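Local coordinates for protein 2-Cys peroxiredoxin (Plasmodium yoelii, PDB 2H01) that probably reduces hydrogen peroxide and organic hydroperoxides to water and alcohols, acting as a thiol-specific thioredoxin peroxidase, at residues F38-F43 with A120-V125; P7-E12 with V23-F28. One frame throughout, in Å; residues are numbered along the deposited sequence.

In the fold
Both contacts are partly buried and serve one mixed sheet within the AhpC/TSA family region, yet they share no strand. Contact 1 joins strand 33-38, and the loop that follows it toward helix 49-56, to strand 119-127; contact 2 joins the two strands of the hairpin 10-14 and 20-24, farther from the centre of the chain. Their centres are about 17 Å apart, with nearest atoms about 6 Å apart. Contact 1 has a single antiparallel bridge, then gives way to a proline-guanidinium contact and a water bridge, with Arg122 near the predicted active-site Cys47. Contact 2 has the fuller strand pairing and a CH-pi contact, away from that site.

Contact 1 (F38-F43 with A120-V125); sequences FYPLDF and ALRAFV
Phe38 has its CG anti to the carbonyl carbon, beside the backbone N (chi1 -67°); its ring meets Ala120, CD2 to CB 3.8 Å, while CD1 lies a looser 4.4 Å from Ala123 CB. Arg122 turns its CG the same way (chi1 -75°), and its chain runs extended from CG to NE, crossing Pro40 at about a right angle. CD of Pro40 sits over one guanidinium face, offset toward the rim, with CG 3.6 Å from Arg122 NH1.

The backbones pair at Phe38 and Ala123, whose side chains share a face of the sheet. Phe38 N gives a 2.9 Å bond to Ala123 O; the return bond from Ala123 N to Phe38 O is weak at 3.4 Å, and the same Phe38 O receives a CA-H...O contact from Arg122. Beyond the bridge a water takes over, donating to Pro40 O and accepting from Ala120 N. Tyr39 points away, its OH bonded to Asp42 OD1, which is also bonded to Ser72.

Arg122 lies about 8 Å, side chain to side chain, from Cys47, the predicted peroxidatic cysteine. The antiparallel bridge joins strands 33-38 and 119-127 where the loop toward helix 49-56 leaves the sheet of the thioredoxin-like peroxiredoxin fold.

Contact 2 (P7-E12 with V23-F28); sequences PSFKAE and VSLSDF
Leu25 packs against the ring of Phe9. Its CB stands over one ring face, 4.0 Å from the centroid and 17° off the normal, a CH-pi contact offset toward the CE2 and CZ rim. CG lies anti to the backbone N (chi1 -171°), and the two methyls branch from it. CD1 stays with the ring, 4.0 Å from Phe9 CZ, whereas CD2 reaches Pro7 O at 3.8 Å and also comes near Phe9 CE2. Phe9 CG sits between its own N and carbonyl carbon (chi1 61°), and the end of the side chain comes nearer to 23-28 than its start. Leu25 N lies over a ring face too, near CE1, and Val23 O is at the ring edge.

The backbones pair antiparallel alongside. At the hydrogen-bonded pair of Ala11 and Val23, each N bonds the other's O at 2.8 Å, and the bond from Val23 N is nearly straight. Lys10 and Ser24 form the neighbouring non-hydrogen-bonded pair, where Lys10 CG makes a close carbon-to-oxygen contact of 3.1 Å with Ser24 OG. Phe9 O is shared: Leu25 N donates to it over a longer 3.3 Å, Ser24 CA makes a CA-H...O contact, and a water donates to it while accepting from Ser26 N.

As strand 20-24 ends, Ser24 N donates to Asp27 OD2, met from above the carboxylate plane, and Ser24 O accepts from Asp27 N at the start of the 3-10 turn. Ile107 of helix 106-110 and Leu36 of strand 33-38 also touch Phe9. Lys10, Ala11, Val23 and Ser24 belong to the antiparallel beta hairpin of strands 10-14 and 20-24, near the start of the peroxiredoxin chain, which runs directly into a 3-10 segment.

Contact 1 (F38-F43 with A120-V125)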
ATOM      1  N   PHE A  38       2.624  -4.363   1.429  1.00 19.79           N
ATOM      2  CA  PHE A  38       3.841  -5.162   1.315  1.00 21.04           C
ATOM      3  C   PHE A  38       3.608  -6.622   0.943  1.00 21.55           C
ATOM      4  O   PHE A  38       2.632  -7.241   1.354  1.00 22.85           O
ATOM      5  CB  PHE A  38       4.626  -5.170   2.638  1.00 19.95           C
ATOM      6  CG  PHE A  38       5.210  -3.845   3.022  1.00 19.90           C
ATOM      7  CD1 PHE A  38       4.447  -2.901   3.700  1.00 21.88           C
ATOM      8  CD2 PHE A  38       6.532  -3.538   2.709  1.00 21.11           C
ATOM      9  CE1 PHE A  38       4.992  -1.659   4.067  1.00 22.81           C
ATOM     10  CE2 PHE A  38       7.091  -2.301   3.066  1.00 23.21           C
ATOM     11  CZ  PHE A  38       6.313  -1.360   3.750  1.00 23.91           C
ATOM     12  N   TYR A  39       4.514  -7.171   0.151  1.00 21.59           N
ATOM     13  CA  TYR A  39       4.449  -8.583  -0.190  1.00 20.82           C
ATOM     14  C   TYR A  39       5.905  -9.061  -0.126  1.00 20.09           C
ATOM     15  O   TYR A  39       6.830  -8.274  -0.293  1.00 19.16           O
ATOM     16  CB  TYR A  39       3.811  -8.815  -1.565  1.00 21.46           C
ATOM     17  CG  TYR A  39       4.496  -8.154  -2.735  1.00 23.77           C
ATOM     18  CD1 TYR A  39       4.280  -6.807  -3.025  1.00 22.89           C
ATOM     19  CD2 TYR A  39       5.362  -8.883  -3.564  1.00 24.18           C
ATOM     20  CE1 TYR A  39       4.901  -6.200  -4.106  1.00 22.04           C
ATOM     21  CE2 TYR A  39       5.993  -8.286  -4.646  1.00 22.46           C
ATOM     22  CZ  TYR A  39       5.756  -6.947  -4.912  1.00 22.26           C
ATOM     23  OH  TYR A  39       6.373  -6.350  -5.976  1.00 21.89           O
ATOM     24  N   PRO A  40       6.119 -10.352   0.153  1.00 20.71           N
ATOM     25  CA  PRO A  40       7.458 -10.939   0.253  1.00 21.58           C
ATOM     26  C   PRO A  40       8.377 -10.768  -0.956  1.00 21.70           C
ATOM     27  O   PRO A  40       9.397 -10.080  -0.893  1.00 22.22           O
ATOM     28  CB  PRO A  40       7.172 -12.421   0.522  1.00 20.53           C
ATOM     29  CG  PRO A  40       5.831 -12.415   1.191  1.00 19.72           C
ATOM     30  CD  PRO A  40       5.079 -11.369   0.401  1.00 21.05           C
ATOM     31  N   LEU A  41       8.001 -11.403  -2.059  1.00 21.53           N
ATOM     32  CA  LEU A  41       8.841 -11.396  -3.244  1.00 21.85           C
ATOM     33  C   LEU A  41       8.139 -11.451  -4.579  1.00 22.87           C
ATOM     34  O   LEU A  41       6.967 -11.807  -4.689  1.00 23.64           O
ATOM     35  CB  LEU A  41       9.786 -12.596  -3.195  1.00 21.42           C
ATOM     36  CG  LEU A  41      10.723 -12.755  -2.005  1.00 19.63           C
ATOM     37  CD1 LEU A  41      11.288 -14.169  -2.002  1.00 18.41           C
ATOM     38  CD2 LEU A  41      11.830 -11.711  -2.081  1.00 21.32           C
ATOM     39  N   ASP A  42       8.921 -11.121  -5.594  1.00 23.01           N
ATOM     40  CA  ASP A  42       8.514 -11.149  -6.982  1.00 24.29           C
ATOM     41  C   ASP A  42       8.821 -12.561  -7.493  1.00 25.49           C
ATOM     42  O   ASP A  42       9.618 -13.281  -6.898  1.00 25.59           O
ATOM     43  CB  ASP A  42       9.360 -10.160  -7.777  1.00 24.19           C
ATOM     44  CG  ASP A  42       8.904  -8.722  -7.623  1.00 24.14           C
ATOM     45  OD1 ASP A  42       8.244  -8.369  -6.618  1.00 24.97           O
ATOM     46  OD2 ASP A  42       9.243  -7.940  -8.528  1.00 24.51           O
ATOM     47  N   PHE A  43       8.186 -12.951  -8.593  1.00 26.07           N
ATOM     48  CA  PHE A  43       8.436 -14.249  -9.213  1.00 25.90           C
ATOM     49  C   PHE A  43       8.302 -15.551  -8.402  1.00 26.12           C
ATOM     50  O   PHE A  43       8.808 -16.573  -8.852  1.00 29.50           O
ATOM     51  CB  PHE A  43       9.834 -14.226  -9.860  1.00 23.07           C
ATOM     52  CG  PHE A  43       9.918 -13.407 -11.134  1.00 22.35           C
ATOM     53  CD1 PHE A  43       9.229 -13.799 -12.280  1.00 21.77           C
ATOM     54  CD2 PHE A  43      10.718 -12.271 -11.195  1.00 21.56           C
ATOM     55  CE1 PHE A  43       9.346 -13.070 -13.474  1.00 21.65           C
ATOM     56  CE2 PHE A  43      10.843 -11.535 -12.380  1.00 21.76           C
ATOM     57  CZ  PHE A  43      10.160 -11.934 -13.519  1.00 21.31           C
ATOM     58  N   ALA A 120       9.587  -8.868   3.329  1.00 28.21           N
ATOM     59  CA  ALA A 120       8.534  -8.175   4.039  1.00 27.23           C
ATOM     60  C   ALA A 120       7.326  -9.076   4.226  1.00 27.15           C
ATOM     61  O   ALA A 120       7.035  -9.923   3.384  1.00 27.98           O
ATOM     62  CB  ALA A 120       8.130  -6.913   3.281  1.00 26.27           C
ATOM     63  N   LEU A 121       6.645  -8.903   5.351  1.00 25.85           N
ATOM     64  CA  LEU A 121       5.436  -9.654   5.647  1.00 24.68           C
ATOM     65  C   LEU A 121       4.298  -8.912   4.946  1.00 24.14           C
ATOM     66  O   LEU A 121       4.384  -7.698   4.720  1.00 23.67           O
ATOM     67  CB  LEU A 121       5.183  -9.664   7.155  1.00 24.26           C
ATOM     68  CG  LEU A 121       6.226 -10.393   8.012  1.00 24.51           C
ATOM     69  CD1 LEU A 121       6.157  -9.882   9.427  1.00 22.24           C
ATOM     70  CD2 LEU A 121       5.983 -11.911   7.963  1.00 24.10           C
ATOM     71  N   ARG A 122       3.242  -9.638   4.598  1.00 25.05           N
ATOM     72  CA  ARG A 122       2.079  -9.036   3.947  1.00 25.00           C
ATOM     73  C   ARG A 122       1.418  -8.005   4.876  1.00 24.92           C
ATOM     74  O   ARG A 122       1.141  -8.302   6.037  1.00 23.31           O
ATOM     75  CB  ARG A 122       1.073 -10.123   3.574  1.00 24.73           C
ATOM     76  CG  ARG A 122       1.477 -10.972   2.362  1.00 25.99           C
ATOM     77  CD  ARG A 122       0.464 -12.077   2.121  1.00 27.62           C
ATOM     78  NE  ARG A 122       0.711 -12.805   0.876  1.00 31.32           N
ATOM     79  CZ  ARG A 122       1.725 -13.647   0.677  1.00 33.07           C
ATOM     80  NH1 ARG A 122       2.603 -13.885   1.642  1.00 34.47           N
ATOM     81  NH2 ARG A 122       1.867 -14.249  -0.498  1.00 32.25           N
ATOM     82  N   ALA A 123       1.173  -6.797   4.365  1.00 23.53           N
ATOM     83  CA  ALA A 123       0.550  -5.751   5.170  1.00 23.30           C
ATOM     84  C   ALA A 123      -0.099  -4.635   4.344  1.00 22.80           C
ATOM     85  O   ALA A 123       0.411  -4.265   3.277  1.00 23.92           O
ATOM     86  CB  ALA A 123       1.588  -5.148   6.117  1.00 23.05           C
ATOM     87  N   PHE A 124      -1.227  -4.112   4.834  1.00 21.24           N
ATOM     88  CA  PHE A 124      -1.907  -3.002   4.163  1.00 21.28           C
ATOM     89  C   PHE A 124      -1.832  -1.824   5.124  1.00 21.26           C
ATOM     90  O   PHE A 124      -2.275  -1.917   6.267  1.00 24.68           O
ATOM     91  CB  PHE A 124      -3.383  -3.316   3.854  1.00 21.58           C
ATOM     92  CG  PHE A 124      -3.585  -4.430   2.856  1.00 21.87           C
ATOM     93  CD1 PHE A 124      -2.997  -4.377   1.594  1.00 22.65           C
ATOM     94  CD2 PHE A 124      -4.346  -5.550   3.190  1.00 20.77           C
ATOM     95  CE1 PHE A 124      -3.162  -5.434   0.676  1.00 22.30           C
ATOM     96  CE2 PHE A 124      -4.515  -6.606   2.284  1.00 19.73           C
ATOM     97  CZ  PHE A 124      -3.922  -6.548   1.030  1.00 19.93           C
ATOM     98  N   VAL A 125      -1.255  -0.721   4.666  1.00 19.95           N
ATOM     99  CA  VAL A 125      -1.105   0.464   5.500  1.00 19.11           C
ATOM    100  C   VAL A 125      -1.755   1.670   4.838  1.00 19.48           C
ATOM    101  O   VAL A 125      -1.332   2.111   3.769  1.00 19.42           O
ATOM    102  CB  VAL A 125       0.382   0.766   5.743  1.00 19.83           C
ATOM    103  CG1 VAL A 125       0.534   1.892   6.766  1.00 19.78           C
ATOM    104  CG2 VAL A 125       1.084  -0.501   6.226  1.00 19.25           C
TER
HETATM  105  O   HOH W   1       9.534  -7.859   0.621  1.00 28.58           O

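Contact 2 (P7-E12 with V23-F28)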
ATOM      1  N   PRO A   7       6.431   6.569   8.826  1.00 32.72           N
ATOM      2  CA  PRO A   7       7.860   6.478   8.510  1.00 30.32           C
ATOM      3  C   PRO A   7       8.114   6.839   7.052  1.00 28.48           C
ATOM      4  O   PRO A   7       7.676   6.131   6.147  1.00 27.02           O
ATOM      5  CB  PRO A   7       8.174   5.022   8.816  1.00 31.40           C
ATOM      6  CG  PRO A   7       7.291   4.757   9.998  1.00 31.36           C
ATOM      7  CD  PRO A   7       5.983   5.365   9.546  1.00 32.26           C
ATOM      8  N   SER A   8       8.821   7.939   6.821  1.00 27.54           N
ATOM      9  CA  SER A   8       9.068   8.374   5.454  1.00 27.82           C
ATOM     10  C   SER A   8      10.046   7.487   4.690  1.00 28.82           C
ATOM     11  O   SER A   8      10.645   6.565   5.250  1.00 28.72           O
ATOM     12  CB  SER A   8       9.552   9.828   5.442  1.00 26.52           C
ATOM     13  OG  SER A   8      10.749   9.983   6.180  1.00 24.98           O
ATOM     14  N   PHE A   9      10.169   7.750   3.392  1.00 28.56           N
ATOM     15  CA  PHE A   9      11.090   6.998   2.546  1.00 27.98           C
ATOM     16  C   PHE A   9      11.248   7.645   1.169  1.00 28.48           C
ATOM     17  O   PHE A   9      10.436   8.469   0.747  1.00 28.58           O
ATOM     18  CB  PHE A   9      10.637   5.526   2.409  1.00 25.98           C
ATOM     19  CG  PHE A   9       9.271   5.354   1.778  1.00 25.24           C
ATOM     20  CD1 PHE A   9       9.070   5.612   0.428  1.00 24.51           C
ATOM     21  CD2 PHE A   9       8.182   4.947   2.547  1.00 23.77           C
ATOM     22  CE1 PHE A   9       7.809   5.472  -0.146  1.00 24.82           C
ATOM     23  CE2 PHE A   9       6.917   4.804   1.983  1.00 23.49           C
ATOM     24  CZ  PHE A   9       6.729   5.067   0.636  1.00 24.41           C
ATOM     25  N   LYS A  10      12.351   7.306   0.529  1.00 28.62           N
ATOM     26  CA  LYS A  10      12.633   7.695  -0.834  1.00 29.42           C
ATOM     27  C   LYS A  10      13.080   6.464  -1.610  1.00 29.35           C
ATOM     28  O   LYS A  10      14.190   6.001  -1.453  1.00 30.05           O
ATOM     29  CB  LYS A  10      13.740   8.743  -0.855  1.00 29.39           C
ATOM     30  CG  LYS A  10      13.658   9.679  -2.034  1.00 32.29           C
ATOM     31  CD  LYS A  10      15.002  10.024  -2.618  1.00 34.67           C
ATOM     32  CE  LYS A  10      15.958  10.536  -1.566  1.00 36.80           C
ATOM     33  NZ  LYS A  10      16.002  12.018  -1.477  1.00 38.12           N
ATOM     34  N   ALA A  11      12.203   5.923  -2.434  1.00 28.89           N
ATOM     35  CA  ALA A  11      12.535   4.686  -3.148  1.00 29.47           C
ATOM     36  C   ALA A  11      12.479   4.731  -4.667  1.00 29.51           C
ATOM     37  O   ALA A  11      11.771   5.552  -5.248  1.00 28.98           O
ATOM     38  CB  ALA A  11      11.639   3.549  -2.651  1.00 29.39           C
ATOM     39  N   GLU A  12      13.244   3.844  -5.300  1.00 30.93           N
ATOM     40  CA  GLU A  12      13.254   3.727  -6.753  1.00 33.39           C
ATOM     41  C   GLU A  12      11.887   3.122  -7.063  1.00 33.04           C
ATOM     42  O   GLU A  12      11.314   2.430  -6.219  1.00 33.33           O
ATOM     43  CB  GLU A  12      14.359   2.774  -7.238  1.00 34.99           C
ATOM     44  CG  GLU A  12      15.796   3.278  -7.070  1.00 38.34           C
ATOM     45  CD  GLU A  12      16.059   4.594  -7.798  1.00 40.78           C
ATOM     46  OE1 GLU A  12      15.520   5.632  -7.363  1.00 41.99           O
ATOM     47  OE2 GLU A  12      16.803   4.594  -8.807  1.00 41.51           O
ATOM     48  N   VAL A  23      10.159   7.726  -5.883  1.00 32.73           N
ATOM     49  CA  VAL A  23       9.000   8.120  -5.109  1.00 32.19           C
ATOM     50  C   VAL A  23       9.293   8.306  -3.632  1.00 32.65           C
ATOM     51  O   VAL A  23       9.965   7.501  -3.008  1.00 32.93           O
ATOM     52  CB  VAL A  23       7.844   7.124  -5.224  1.00 33.48           C
ATOM     53  CG1 VAL A  23       6.743   7.502  -4.245  1.00 33.51           C
ATOM     54  CG2 VAL A  23       7.311   7.083  -6.609  1.00 33.66           C
ATOM     55  N   SER A  24       8.735   9.363  -3.072  1.00 31.91           N
ATOM     56  CA  SER A  24       8.880   9.646  -1.649  1.00 29.93           C
ATOM     57  C   SER A  24       7.472   9.670  -1.079  1.00 28.68           C
ATOM     58  O   SER A  24       6.532  10.092  -1.742  1.00 28.07           O
ATOM     59  CB  SER A  24       9.544  11.014  -1.418  1.00 31.99           C
ATOM     60  OG  SER A  24      10.883  11.054  -1.891  1.00 35.03           O
ATOM     61  N   LEU A  25       7.320   9.210   0.148  1.00 27.55           N
ATOM     62  CA  LEU A  25       6.006   9.202   0.749  1.00 25.74           C
ATOM     63  C   LEU A  25       5.459  10.623   0.770  1.00 26.05           C
ATOM     64  O   LEU A  25       4.288  10.856   0.464  1.00 27.84           O
ATOM     65  CB  LEU A  25       6.086   8.651   2.168  1.00 22.82           C
ATOM     66  CG  LEU A  25       4.734   8.391   2.813  1.00 18.60           C
ATOM     67  CD1 LEU A  25       3.887   7.562   1.878  1.00 20.28           C
ATOM     68  CD2 LEU A  25       4.919   7.680   4.129  1.00 16.95           C
ATOM     69  N   SER A  26       6.339  11.561   1.106  1.00 27.47           N
ATOM     70  CA  SER A  26       6.008  12.976   1.213  1.00 29.27           C
ATOM     71  C   SER A  26       5.515  13.626  -0.075  1.00 30.04           C
ATOM     72  O   SER A  26       4.937  14.709  -0.030  1.00 30.23           O
ATOM     73  CB  SER A  26       7.225  13.759   1.755  1.00 27.91           C
ATOM     74  OG  SER A  26       8.297  13.761   0.826  1.00 27.69           O
ATOM     75  N   ASP A  27       5.749  12.992  -1.219  1.00 31.25           N
ATOM     76  CA  ASP A  27       5.273  13.556  -2.482  1.00 33.21           C
ATOM     77  C   ASP A  27       3.739  13.606  -2.491  1.00 33.27           C
ATOM     78  O   ASP A  27       3.137  14.335  -3.274  1.00 33.47           O
ATOM     79  CB  ASP A  27       5.705  12.707  -3.687  1.00 35.03           C
ATOM     80  CG  ASP A  27       7.208  12.665  -3.883  1.00 36.30           C
ATOM     81  OD1 ASP A  27       7.891  13.646  -3.521  1.00 37.33           O
ATOM     82  OD2 ASP A  27       7.702  11.648  -4.426  1.00 37.23           O
ATOM     83  N   PHE A  28       3.117  12.825  -1.614  1.00 32.79           N
ATOM     84  CA  PHE A  28       1.661  12.749  -1.574  1.00 32.12           C
ATOM     85  C   PHE A  28       0.959  13.596  -0.524  1.00 31.20           C
ATOM     86  O   PHE A  28      -0.268  13.667  -0.505  1.00 31.40           O
ATOM     87  CB  PHE A  28       1.242  11.286  -1.448  1.00 31.45           C
ATOM     88  CG  PHE A  28       1.800  10.413  -2.543  1.00 31.76           C
ATOM     89  CD1 PHE A  28       1.365  10.566  -3.859  1.00 30.67           C
ATOM     90  CD2 PHE A  28       2.787   9.462  -2.264  1.00 30.66           C
ATOM     91  CE1 PHE A  28       1.902   9.786  -4.887  1.00 30.53           C
ATOM     92  CE2 PHE A  28       3.333   8.673  -3.278  1.00 30.52           C
ATOM     93  CZ  PHE A  28       2.892   8.834  -4.596  1.00 30.94           C
TER
HETATM   94  O   HOH W   2       8.633  10.529   2.388  1.00 28.63           O